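Local coordinates for ABC transporter sugar binding protein (Xanthomonas axonopodis pv. citri, PDB 3UOR) that probably binds maltose or related sugars in the periplasm and delivers them to an ABC transporter for uptake, at residues Pro139-Thr144 and Ile337-Pro342; Ser325-Gln330 and Pro341-Thr346. All blocks are in the same frame, centred on the assembly; numbering follows the deposited sequence.

Contact 1: residues Pro139-Thr144 and Ile337-Pro342; sequences PWYVDT and IGDLPP
Val142 and Leu340 join the two segments through one antiparallel bridge, the hydrogen-bonded pair. Val142 N donates to Leu340 O at 2.9 Å, in the carbonyl plane and on a lone pair, with an N-H...O angle of 145°. The same oxygen also receives a CA-H...O contact from Tyr141 CA at 3.2 Å. Pairing stops there: Pro342 has no N-H to give to Trp140 O, and its CD lies against that oxygen instead (3.2 Å).

The aromatic contact is a stack: the carboxylate of Asp339 lies over one face of the Tyr141 ring, planes 13° apart, with OD2 above the ring centre. Tyr141 CG sits between the backbone N and the carbonyl carbon (chi1 64°), which turns the ring beneath Asp339; Tyr141 CG meets Asp339 CB at 3.6 Å. The phenol OH bonds to Ser303, while nearby Glu40 may raise the pKa of Asp339.

Apolar contacts flank the bridge. Pro342 CB packs on Val142 CG2 at 3.7 Å and on Pro139 CB at 3.8 Å, compact shapes that suit this buried site beside Val125, and Leu340 CD1 reaches Thr144 CG2 at 4.1 Å.

Two consecutive residues, Trp140 and Tyr141, pair with the single Ser303 of strand 303-307, the arrangement of a classic bulge. Strand 134-150 belongs to the mixed sheet of this solute-binding protein, and the lone bridge adds the loop after helix 327-337 to it.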
loop_
_atom_site.group_PDB
_atom_site.type_symbol
_atom_site.label_atom_id
_atom_site.label_comp_id
_atom_site.label_asym_id
_atom_site.label_seq_id
_atom_site.Cartn_x
_atom_site.Cartn_y
_atom_site.Cartn_z
ATOM N N PRO A 139 -11.663 5.247 2.946
ATOM C CA PRO A 139 -10.580 4.282 3.137
ATOM C C PRO A 139 -11.038 3.189 4.078
ATOM O O PRO A 139 -11.625 3.506 5.107
ATOM C CB PRO A 139 -9.476 5.116 3.807
ATOM C CG PRO A 139 -9.773 6.526 3.421
ATOM C CD PRO A 139 -11.278 6.609 3.356
ATOM N N TRP A 140 -10.764 1.934 3.757
ATOM C CA TRP A 140 -11.139 0.844 4.652
ATOM C C TRP A 140 -9.939 0.363 5.475
ATOM O O TRP A 140 -9.987 0.340 6.701
ATOM C CB TRP A 140 -11.735 -0.299 3.837
ATOM C CG TRP A 140 -12.241 -1.438 4.637
ATOM C CD1 TRP A 140 -12.511 -1.454 5.968
ATOM C CD2 TRP A 140 -12.560 -2.747 4.142
ATOM N NE1 TRP A 140 -12.959 -2.708 6.347
ATOM C CE2 TRP A 140 -12.999 -3.514 5.239
ATOM C CE3 TRP A 140 -12.491 -3.349 2.878
ATOM C CZ2 TRP A 140 -13.382 -4.844 5.113
ATOM C CZ3 TRP A 140 -12.872 -4.666 2.750
ATOM C CH2 TRP A 140 -13.317 -5.402 3.864
ATOM N N TYR A 141 -8.856 -0.028 4.816
ATOM C CA TYR A 141 -7.643 -0.381 5.551
ATOM C C TYR A 141 -6.448 -0.010 4.678
ATOM O O TYR A 141 -6.599 0.223 3.485
ATOM C CB TYR A 141 -7.607 -1.870 5.894
ATOM C CG TYR A 141 -7.534 -2.778 4.688
ATOM C CD1 TYR A 141 -6.317 -3.090 4.094
ATOM C CD2 TYR A 141 -8.686 -3.311 4.141
ATOM C CE1 TYR A 141 -6.256 -3.913 2.986
ATOM C CE2 TYR A 141 -8.643 -4.131 3.055
ATOM C CZ TYR A 141 -7.432 -4.429 2.474
ATOM O OH TYR A 141 -7.427 -5.254 1.380
ATOM N N VAL A 142 -5.268 0.040 5.274
ATOM C CA VAL A 142 -4.104 0.607 4.606
ATOM C C VAL A 142 -3.003 -0.444 4.511
ATOM O O VAL A 142 -2.734 -1.181 5.467
ATOM C CB VAL A 142 -3.546 1.817 5.372
ATOM C CG1 VAL A 142 -2.446 2.518 4.580
ATOM C CG2 VAL A 142 -4.654 2.794 5.677
ATOM N N ASP A 143 -2.394 -0.520 3.337
ATOM C CA ASP A 143 -1.208 -1.335 3.141
ATOM C C ASP A 143 -0.066 -0.366 2.896
ATOM O O ASP A 143 -0.127 0.450 1.984
ATOM C CB ASP A 143 -1.417 -2.249 1.939
ATOM C CG ASP A 143 -0.142 -2.964 1.510
ATOM O OD1 ASP A 143 0.900 -2.839 2.193
ATOM O OD2 ASP A 143 -0.192 -3.656 0.479
ATOM N N THR A 144 0.961 -0.416 3.733
ATOM C CA THR A 144 2.172 0.342 3.451
ATOM C C THR A 144 3.380 -0.535 3.800
ATOM O O THR A 144 3.233 -1.517 4.524
ATOM C CB THR A 144 2.203 1.678 4.217
ATOM O OG1 THR A 144 3.292 2.485 3.739
ATOM C CG2 THR A 144 2.404 1.428 5.688
ATOM N N ILE A 337 -6.949 -10.051 11.046
ATOM C CA ILE A 337 -6.237 -10.213 9.783
ATOM C C ILE A 337 -4.997 -9.312 9.619
ATOM O O ILE A 337 -4.213 -9.491 8.687
ATOM C CB ILE A 337 -7.222 -10.062 8.597
ATOM C CG1 ILE A 337 -6.604 -10.550 7.294
ATOM C CG2 ILE A 337 -7.672 -8.634 8.448
ATOM C CD1 ILE A 337 -7.576 -10.500 6.123
ATOM N N GLY A 338 -4.804 -8.353 10.520
ATOM C CA GLY A 338 -3.585 -7.552 10.490
ATOM C C GLY A 338 -3.655 -6.290 9.636
ATOM O O GLY A 338 -2.683 -5.547 9.570
ATOM N N ASP A 339 -4.796 -6.040 8.992
ATOM C CA ASP A 339 -4.955 -4.872 8.119
ATOM C C ASP A 339 -4.968 -3.588 8.920
ATOM O O ASP A 339 -5.594 -3.509 9.972
ATOM C CB ASP A 339 -6.216 -4.984 7.260
ATOM C CG ASP A 339 -6.097 -6.066 6.198
ATOM O OD1 ASP A 339 -4.962 -6.477 5.926
ATOM O OD2 ASP A 339 -7.118 -6.517 5.648
ATOM N N LEU A 340 -4.256 -2.585 8.429
ATOM C CA LEU A 340 -4.025 -1.389 9.235
ATOM C C LEU A 340 -5.221 -0.449 9.204
ATOM O O LEU A 340 -5.749 -0.127 8.146
ATOM C CB LEU A 340 -2.786 -0.632 8.755
ATOM C CG LEU A 340 -1.459 -1.387 8.600
ATOM C CD1 LEU A 340 -0.458 -0.417 7.973
ATOM C CD2 LEU A 340 -0.977 -1.880 9.964
ATOM N N PRO A 341 -5.644 0.008 10.375
ATOM C CA PRO A 341 -6.726 0.996 10.397
ATOM C C PRO A 341 -6.288 2.260 9.687
ATOM O O PRO A 341 -5.121 2.644 9.782
ATOM C CB PRO A 341 -6.909 1.265 11.886
ATOM C CG PRO A 341 -6.533 -0.049 12.548
ATOM C CD PRO A 341 -5.327 -0.508 11.714
ATOM N N PRO A 342 -7.220 2.923 9.000
ATOM C CA PRO A 342 -6.886 4.144 8.255
ATOM C C PRO A 342 -7.137 5.411 9.048
ATOM O O PRO A 342 -7.009 6.480 8.456
ATOM C CB PRO A 342 -7.860 4.101 7.078
ATOM C CG PRO A 342 -9.051 3.415 7.617
ATOM C CD PRO A 342 -8.548 2.403 8.643
#

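Contact 2: residues Ser325-Gln330 and Pro341-Thr346; sequences SQPQVQ and PPRRST
Arg343 NH1 is held by two backbone carbonyls, Ser325 O at 2.9 Å and Ile115 O. The bond to Ser325 lies close to the guanidinium plane, with an N-H...O angle of 147°, although NH1 is tilted out of the carbonyl plane. A bend at chi3 (-52°) in an otherwise extended chain swings the flat group round to this oxygen, and Arg343 NE forms a salt bridge to Asp120. A long side chain with several donors suits a place where carbonyls and a carboxylate converge, and these bonds would fix the rotation of the guanidinium. Pro327 CG lies over one of its faces, offset toward the rim.

The second polar link is short: Thr346 OG1 donates to Gln330 OE1 at 2.7 Å, the two side chains crossing at about a right angle. OE1 is also approached by Arg343 CG at 3.2 Å, and the amide plane stands steeply to the guanidinium. The other end of the amide, Gln330 NE2, lies 3.6 Å from Pro342 CD and makes a weak hydrogen bond to Leu324 O.

Carbon-to-oxygen contacts complete the interface. Pro327, suited to a helix's first turn because it needs no N-H there, places CG 3.3 Å from Ser345 OG, which itself bonds to Asp120, while Thr346 CG2 meets Pro327 O at 3.2 Å.

The start of helix 327-337, with Gln326 at its N-cap, thus rests on the weakly bonded helical turn beginning about Arg344; helix 350-353 touches Pro341 and Thr346, and strand 134-150 lies against Ser325 and Pro342.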
loop_
_atom_site.group_PDB
_atom_site.type_symbol
_atom_site.label_atom_id
_atom_site.label_comp_id
_atom_site.label_asym_id
_atom_site.label_seq_id
_atom_site.Cartn_x
_atom_site.Cartn_y
_atom_site.Cartn_z
ATOM N N SER A 325 -16.366 1.650 9.483
ATOM C CA SER A 325 -15.514 2.795 9.816
ATOM C C SER A 325 -15.429 3.094 11.321
ATOM O O SER A 325 -14.714 4.014 11.726
ATOM C CB SER A 325 -15.983 4.047 9.088
ATOM O OG SER A 325 -16.080 3.822 7.702
ATOM N N GLN A 326 -16.160 2.344 12.141
ATOM C CA GLN A 326 -16.086 2.520 13.600
ATOM C C GLN A 326 -14.764 2.021 14.182
ATOM O O GLN A 326 -14.321 0.902 13.890
ATOM C CB GLN A 326 -17.259 1.813 14.280
ATOM C CG GLN A 326 -18.641 2.395 13.892
ATOM C CD GLN A 326 -19.777 1.607 14.522
ATOM O OE1 GLN A 326 -19.541 0.645 15.243
ATOM N NE2 GLN A 326 -21.013 2.015 14.253
ATOM N N PRO A 327 -14.113 2.855 14.996
ATOM C CA PRO A 327 -12.810 2.472 15.546
ATOM C C PRO A 327 -12.756 1.067 16.138
ATOM O O PRO A 327 -11.764 0.358 15.936
ATOM C CB PRO A 327 -12.568 3.544 16.600
ATOM C CG PRO A 327 -13.149 4.768 15.964
ATOM C CD PRO A 327 -14.388 4.288 15.209
ATOM N N GLN A 328 -13.804 0.651 16.836
ATOM C CA GLN A 328 -13.781 -0.658 17.489
ATOM C C GLN A 328 -13.942 -1.803 16.496
ATOM O O GLN A 328 -13.374 -2.880 16.666
ATOM C CB GLN A 328 -14.837 -0.727 18.597
ATOM C CG GLN A 328 -14.569 0.297 19.685
ATOM C CD GLN A 328 -15.460 0.133 20.893
ATOM O OE1 GLN A 328 -16.233 -0.826 20.994
ATOM N NE2 GLN A 328 -15.356 1.074 21.827
ATOM N N VAL A 329 -14.699 -1.559 15.439
ATOM C CA VAL A 329 -14.818 -2.552 14.390
ATOM C C VAL A 329 -13.478 -2.693 13.646
ATOM O O VAL A 329 -13.041 -3.799 13.320
ATOM C CB VAL A 329 -15.945 -2.190 13.452
ATOM C CG1 VAL A 329 -16.013 -3.175 12.300
ATOM C CG2 VAL A 329 -17.245 -2.187 14.233
ATOM N N GLN A 330 -12.807 -1.568 13.433
ATOM C CA GLN A 330 -11.540 -1.556 12.726
ATOM C C GLN A 330 -10.440 -2.259 13.543
ATOM O O GLN A 330 -9.617 -2.996 12.987
ATOM C CB GLN A 330 -11.137 -0.118 12.381
ATOM C CG GLN A 330 -12.111 0.619 11.457
ATOM C CD GLN A 330 -11.497 1.890 10.860
ATOM O OE1 GLN A 330 -10.614 2.507 11.456
ATOM N NE2 GLN A 330 -11.947 2.265 9.683
ATOM N N PRO A 341 -5.644 0.008 10.375
ATOM C CA PRO A 341 -6.726 0.996 10.397
ATOM C C PRO A 341 -6.288 2.260 9.687
ATOM O O PRO A 341 -5.121 2.644 9.782
ATOM C CB PRO A 341 -6.909 1.265 11.886
ATOM C CG PRO A 341 -6.533 -0.049 12.548
ATOM C CD PRO A 341 -5.327 -0.508 11.714
ATOM N N PRO A 342 -7.220 2.923 9.000
ATOM C CA PRO A 342 -6.886 4.144 8.255
ATOM C C PRO A 342 -7.137 5.411 9.048
ATOM O O PRO A 342 -7.009 6.480 8.456
ATOM C CB PRO A 342 -7.860 4.101 7.078
ATOM C CG PRO A 342 -9.051 3.415 7.617
ATOM C CD PRO A 342 -8.548 2.403 8.643
ATOM N N ARG A 343 -7.479 5.315 10.338
ATOM C CA ARG A 343 -7.795 6.530 11.120
ATOM C C ARG A 343 -7.133 6.583 12.498
ATOM O O ARG A 343 -6.904 5.560 13.111
ATOM C CB ARG A 343 -9.321 6.749 11.240
ATOM C CG ARG A 343 -10.099 5.615 11.877
ATOM C CD ARG A 343 -11.621 5.866 11.849
ATOM N NE ARG A 343 -11.977 7.175 12.398
ATOM C CZ ARG A 343 -13.233 7.594 12.564
ATOM N NH1 ARG A 343 -14.255 6.796 12.254
ATOM N NH2 ARG A 343 -13.470 8.811 13.037
ATOM N N ARG A 344 -6.823 7.784 12.971
ATOM C CA ARG A 344 -6.046 7.932 14.196
ATOM C C ARG A 344 -6.743 7.385 15.408
ATOM O O ARG A 344 -6.102 6.852 16.307
ATOM C CB ARG A 344 -5.726 9.392 14.464
ATOM C CG ARG A 344 -4.928 9.983 13.383
ATOM C CD ARG A 344 -4.167 11.168 13.860
ATOM N NE ARG A 344 -3.524 11.760 12.696
ATOM C CZ ARG A 344 -4.168 12.522 11.827
ATOM N NH1 ARG A 344 -5.458 12.787 12.015
ATOM N NH2 ARG A 344 -3.527 13.018 10.780
ATOM N N SER A 345 -8.058 7.513 15.454
ATOM C CA SER A 345 -8.726 7.130 16.686
ATOM C C SER A 345 -8.714 5.613 16.885
ATOM O O SER A 345 -8.696 5.135 18.012
ATOM C CB SER A 345 -10.122 7.765 16.817
ATOM O OG SER A 345 -11.019 7.276 15.851
ATOM N N THR A 346 -8.690 4.850 15.800
ATOM C CA THR A 346 -8.570 3.406 15.962
ATOM C C THR A 346 -7.201 3.082 16.532
ATOM O O THR A 346 -7.057 2.156 17.315
ATOM C CB THR A 346 -8.730 2.666 14.655
ATOM O OG1 THR A 346 -9.945 3.082 14.041
ATOM C CG2 THR A 346 -8.802 1.168 14.907
#

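Followed from the N terminus, the chain first passes residues 139-144 in strand 134-150 and meets them again at 337-342, so contact 1 closes a loop with 192 residues between its segments. Contact 2 closes a much shorter one, with 10 intervening residues: it opens at 325-330, inside the larger loop, and closes at 341-346, slightly beyond its end, sharing Pro341 and Pro342, so the two overlap rather than nest cleanly. Their centres lie about 9 Å apart, and Trp140 O approaches Gln330 NE2 at 4.1 Å. Contact 1 ties strand 134-150 to the loop after helix 327-337, and contact 2 ties the start of that helix to the segment after the loop.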